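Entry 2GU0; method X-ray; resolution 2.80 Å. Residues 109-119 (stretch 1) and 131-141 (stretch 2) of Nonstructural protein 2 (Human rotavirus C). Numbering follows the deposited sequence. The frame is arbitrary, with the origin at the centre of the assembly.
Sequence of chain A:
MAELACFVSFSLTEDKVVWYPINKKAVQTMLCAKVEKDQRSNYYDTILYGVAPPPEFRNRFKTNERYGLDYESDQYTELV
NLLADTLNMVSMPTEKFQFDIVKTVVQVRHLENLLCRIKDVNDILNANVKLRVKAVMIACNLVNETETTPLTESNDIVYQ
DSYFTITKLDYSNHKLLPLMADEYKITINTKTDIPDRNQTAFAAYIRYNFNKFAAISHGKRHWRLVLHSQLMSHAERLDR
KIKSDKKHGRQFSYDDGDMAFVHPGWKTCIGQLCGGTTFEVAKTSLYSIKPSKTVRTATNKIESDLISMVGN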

# COMPACT_ATOMS: atom_id res chain seq x y z
N ARG A 109 -21.14 -16.44 22.34
CA ARG A 109 -19.73 -16.69 22.09
C ARG A 109 -19.51 -18.06 21.51
O ARG A 109 -18.57 -18.28 20.74
CB ARG A 109 -18.93 -16.52 23.37
CG ARG A 109 -19.05 -15.14 23.99
CD ARG A 109 -18.01 -14.94 25.06
NE ARG A 109 -18.42 -13.97 26.06
CZ ARG A 109 -19.49 -14.14 26.85
NH1 ARG A 109 -20.25 -15.23 26.74
NH2 ARG A 109 -19.79 -13.21 27.74
N HIS A 110 -20.39 -18.98 21.88
CA HIS A 110 -20.33 -20.35 21.37
C HIS A 110 -20.67 -20.25 19.87
O HIS A 110 -19.96 -20.78 19.03
CB HIS A 110 -21.35 -21.21 22.16
CG HIS A 110 -21.42 -22.65 21.73
ND1 HIS A 110 -21.66 -23.67 22.63
CD2 HIS A 110 -21.40 -23.23 20.51
CE1 HIS A 110 -21.79 -24.81 21.97
NE2 HIS A 110 -21.64 -24.57 20.69
N LEU A 111 -21.74 -19.54 19.53
CA LEU A 111 -22.13 -19.40 18.13
C LEU A 111 -21.05 -18.72 17.33
O LEU A 111 -20.81 -19.07 16.17
CB LEU A 111 -23.42 -18.59 18.00
CG LEU A 111 -24.68 -19.32 18.47
CD1 LEU A 111 -25.84 -18.37 18.49
CD2 LEU A 111 -24.94 -20.50 17.56
N GLU A 112 -20.39 -17.74 17.94
CA GLU A 112 -19.34 -17.02 17.25
C GLU A 112 -18.24 -18.01 16.89
O GLU A 112 -17.61 -17.86 15.85
CB GLU A 112 -18.79 -15.88 18.11
CG GLU A 112 -17.41 -15.41 17.69
CD GLU A 112 -17.30 -13.91 17.49
OE1 GLU A 112 -17.97 -13.15 18.22
OE2 GLU A 112 -16.51 -13.48 16.63
N ASN A 113 -18.02 -19.01 17.72
CA ASN A 113 -16.99 -19.98 17.37
C ASN A 113 -17.49 -20.89 16.27
O ASN A 113 -16.73 -21.23 15.36
CB ASN A 113 -16.56 -20.80 18.59
CG ASN A 113 -15.36 -20.19 19.28
OD1 ASN A 113 -14.53 -19.53 18.64
ND2 ASN A 113 -15.24 -20.41 20.58
N LEU A 114 -18.77 -21.29 16.32
CA LEU A 114 -19.30 -22.15 15.27
C LEU A 114 -19.11 -21.46 13.91
O LEU A 114 -18.80 -22.13 12.93
CB LEU A 114 -20.77 -22.47 15.49
CG LEU A 114 -21.09 -23.48 16.60
CD1 LEU A 114 -22.59 -23.58 16.77
CD2 LEU A 114 -20.53 -24.83 16.26
N LEU A 115 -19.29 -20.14 13.86
CA LEU A 115 -19.11 -19.39 12.62
C LEU A 115 -17.73 -19.64 12.02
O LEU A 115 -17.59 -19.78 10.81
CB LEU A 115 -19.25 -17.88 12.85
CG LEU A 115 -20.63 -17.27 13.04
CD1 LEU A 115 -20.46 -15.77 13.25
CD2 LEU A 115 -21.50 -17.56 11.83
N CYS A 116 -16.71 -19.68 12.87
CA CYS A 116 -15.35 -19.92 12.41
C CYS A 116 -15.23 -21.34 11.90
O CYS A 116 -14.61 -21.58 10.87
CB CYS A 116 -14.35 -19.69 13.55
SG CYS A 116 -14.26 -17.94 14.08
N ARG A 117 -15.82 -22.29 12.61
CA ARG A 117 -15.75 -23.68 12.17
C ARG A 117 -16.42 -23.78 10.81
O ARG A 117 -15.90 -24.41 9.90
CB ARG A 117 -16.48 -24.63 13.14
CG ARG A 117 -15.76 -24.93 14.44
CD ARG A 117 -16.39 -26.12 15.13
NE ARG A 117 -16.34 -27.29 14.26
CZ ARG A 117 -17.05 -28.40 14.44
NH1 ARG A 117 -17.89 -28.51 15.46
NH2 ARG A 117 -16.94 -29.39 13.57
N ILE A 118 -17.56 -23.13 10.67
CA ILE A 118 -18.30 -23.18 9.43
C ILE A 118 -17.62 -22.53 8.22
O ILE A 118 -17.69 -23.09 7.11
CB ILE A 118 -19.70 -22.60 9.61
CG1 ILE A 118 -20.42 -23.34 10.73
CG2 ILE A 118 -20.48 -22.77 8.34
CD1 ILE A 118 -21.69 -22.67 11.18
N LYS A 119 -16.97 -21.38 8.38
CA LYS A 119 -16.34 -20.77 7.21
C LYS A 119 -15.00 -21.44 6.91
O LYS A 119 -14.33 -21.09 5.94
CB LYS A 119 -16.14 -19.27 7.39
CG LYS A 119 -15.15 -18.89 8.44
CD LYS A 119 -14.74 -17.43 8.33
CE LYS A 119 -13.96 -17.17 7.05
NZ LYS A 119 -13.30 -15.83 7.08
N LEU A 131 -25.09 -31.76 10.34
CA LEU A 131 -24.30 -31.59 11.56
C LEU A 131 -24.29 -30.12 11.95
O LEU A 131 -24.43 -29.78 13.13
CB LEU A 131 -22.87 -32.09 11.35
CG LEU A 131 -22.76 -33.61 11.29
CD1 LEU A 131 -21.30 -34.05 11.24
CD2 LEU A 131 -23.43 -34.18 12.51
N ARG A 132 -24.14 -29.24 10.96
CA ARG A 132 -24.14 -27.80 11.20
C ARG A 132 -25.41 -27.39 11.94
O ARG A 132 -25.35 -26.71 12.97
CB ARG A 132 -24.05 -27.05 9.88
CG ARG A 132 -23.95 -25.54 10.02
CD ARG A 132 -23.20 -24.98 8.84
NE ARG A 132 -23.96 -25.10 7.60
CZ ARG A 132 -23.43 -25.36 6.40
NH1 ARG A 132 -22.12 -25.54 6.27
NH2 ARG A 132 -24.21 -25.41 5.33
N VAL A 133 -26.56 -27.81 11.44
CA VAL A 133 -27.83 -27.48 12.07
C VAL A 133 -27.87 -27.97 13.52
O VAL A 133 -28.34 -27.26 14.41
CB VAL A 133 -29.02 -28.08 11.29
CG1 VAL A 133 -30.33 -27.71 11.96
CG2 VAL A 133 -29.01 -27.58 9.87
N LYS A 134 -27.37 -29.17 13.76
CA LYS A 134 -27.36 -29.71 15.12
C LYS A 134 -26.44 -28.93 16.04
O LYS A 134 -26.81 -28.62 17.17
CB LYS A 134 -26.94 -31.19 15.12
CG LYS A 134 -28.09 -32.17 15.03
CD LYS A 134 -27.61 -33.58 14.73
CE LYS A 134 -28.78 -34.51 14.43
NZ LYS A 134 -28.32 -35.86 14.01
N ALA A 135 -25.24 -28.60 15.56
CA ALA A 135 -24.28 -27.84 16.36
C ALA A 135 -24.86 -26.49 16.77
O ALA A 135 -24.72 -26.05 17.92
CB ALA A 135 -22.98 -27.64 15.57
N VAL A 136 -25.51 -25.83 15.82
CA VAL A 136 -26.11 -24.53 16.06
C VAL A 136 -27.31 -24.61 16.98
O VAL A 136 -27.51 -23.75 17.83
CB VAL A 136 -26.55 -23.87 14.75
CG1 VAL A 136 -27.37 -22.63 15.06
CG2 VAL A 136 -25.35 -23.54 13.91
N MET A 137 -28.14 -25.64 16.81
CA MET A 137 -29.30 -25.77 17.67
C MET A 137 -28.81 -25.93 19.10
O MET A 137 -29.33 -25.29 20.01
CB MET A 137 -30.17 -26.95 17.27
CG MET A 137 -30.95 -26.72 15.99
SD MET A 137 -31.89 -25.18 16.01
CE MET A 137 -33.29 -25.65 16.97
N ILE A 138 -27.81 -26.79 19.30
CA ILE A 138 -27.26 -26.97 20.64
C ILE A 138 -26.83 -25.60 21.16
O ILE A 138 -27.25 -25.17 22.24
CB ILE A 138 -26.05 -27.95 20.65
CG1 ILE A 138 -26.52 -29.39 20.48
CG2 ILE A 138 -25.28 -27.83 21.94
CD1 ILE A 138 -25.40 -30.39 20.41
N ALA A 139 -26.01 -24.89 20.39
CA ALA A 139 -25.53 -23.58 20.80
C ALA A 139 -26.64 -22.59 21.16
O ALA A 139 -26.42 -21.65 21.94
CB ALA A 139 -24.67 -23.00 19.69
N CYS A 140 -27.83 -22.80 20.59
CA CYS A 140 -28.99 -21.93 20.82
C CYS A 140 -29.90 -22.35 21.95
O CYS A 140 -30.87 -21.67 22.24
CB CYS A 140 -29.83 -21.82 19.56
SG CYS A 140 -29.11 -20.73 18.35
N ASN A 141 -29.58 -23.47 22.59
CA ASN A 141 -30.37 -23.98 23.69
C ASN A 141 -31.78 -24.34 23.27
O ASN A 141 -32.73 -24.21 24.04
CB ASN A 141 -30.42 -22.96 24.83
CG ASN A 141 -29.06 -22.73 25.43
OD1 ASN A 141 -28.36 -23.68 25.77
ND2 ASN A 141 -28.67 -21.46 25.57

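Two helices of one chain, residues 109-119 and 131-139, pack nearly antiparallel: their N-to-C directions differ by 162° and their axes approach to 9.6 Å. The separation is uneven along the contact. The CA atoms of Leu111 and Ala139 lie 6.0 Å apart, whereas those of Ile118 and Arg132 are 7.7 Å apart. No hydrogen bond crosses between the stretches, so the 406 Å² of buried surface, both sides summed, rests chiefly on apolar contact.

Ala139 is the hub of the narrow end. Its CA-to-CB bond points toward the first helix, and its methyl is touched by three side chains: Leu111 CD2 lies 3.3 Å from Ala139 CB, His110 CD2 3.4 Å, and Leu114 CD1 3.6 Å. The small side chain is compatible with the close backbones, since its single CB already fills the space among these neighbours.

His110 has chi1 at 179° (t) and chi2 at 145°, and this setting presents one ring face to Ala139. The CB of Ala139 stands 3.7 Å from the centroid of the His110 ring and 25° off the ring normal, the geometry of a CH-pi contact.

Leu111 and Leu114 share the mt conformation, with chi1/chi2 of -71°/172° and -74°/175°, but they start from different directions. The CA-to-CB bond of Leu114 points toward the second helix; that of Leu111 points sideways, and the extended side chain brings its end nearer. Leu111 CD2 lies 4.1 Å from Val136 CG1, and Leu111 CD1 lies 4.0 Å from Cys140 SG. Leu114 spans a full turn of the partner helix. Its CD2 is 3.8 Å from Ala135 CB, and its CD1 is 4.0 Å from Val136 CG2 and 3.5 Å from Ala135 O. That carbonyl accepts the helical hydrogen bond from Ala139 N (N to O, 3.0 Å), so the leucine packs against backbone as well as side chains.

At the wider end, the CA-to-CB bond of Ile118 (chi1 -56°, m; chi2 168°, t) points toward the second helix, and its side chain meets Arg132, whose CA-to-CB bond is sideways but whose end comes nearer. With chi1 at -176° (t), chi2 at 152° (t) and chi3 at 69° (p), the arginine brings its aliphatic portion close: Ile118 CG2 lies 3.5 Å from Arg132 CD. The guanidinium is near too, with Arg132 NH1 3.8 Å from Ile118 CG2; NH1 is hydrogen-bonded elsewhere in the structure.

The second helix closes with a Schellman motif, in which Asn141, at phi/psi 63°/33°, is the first residue to leave helical phi/psi; Asn141 N bonds to Ile138 O at 2.9 Å.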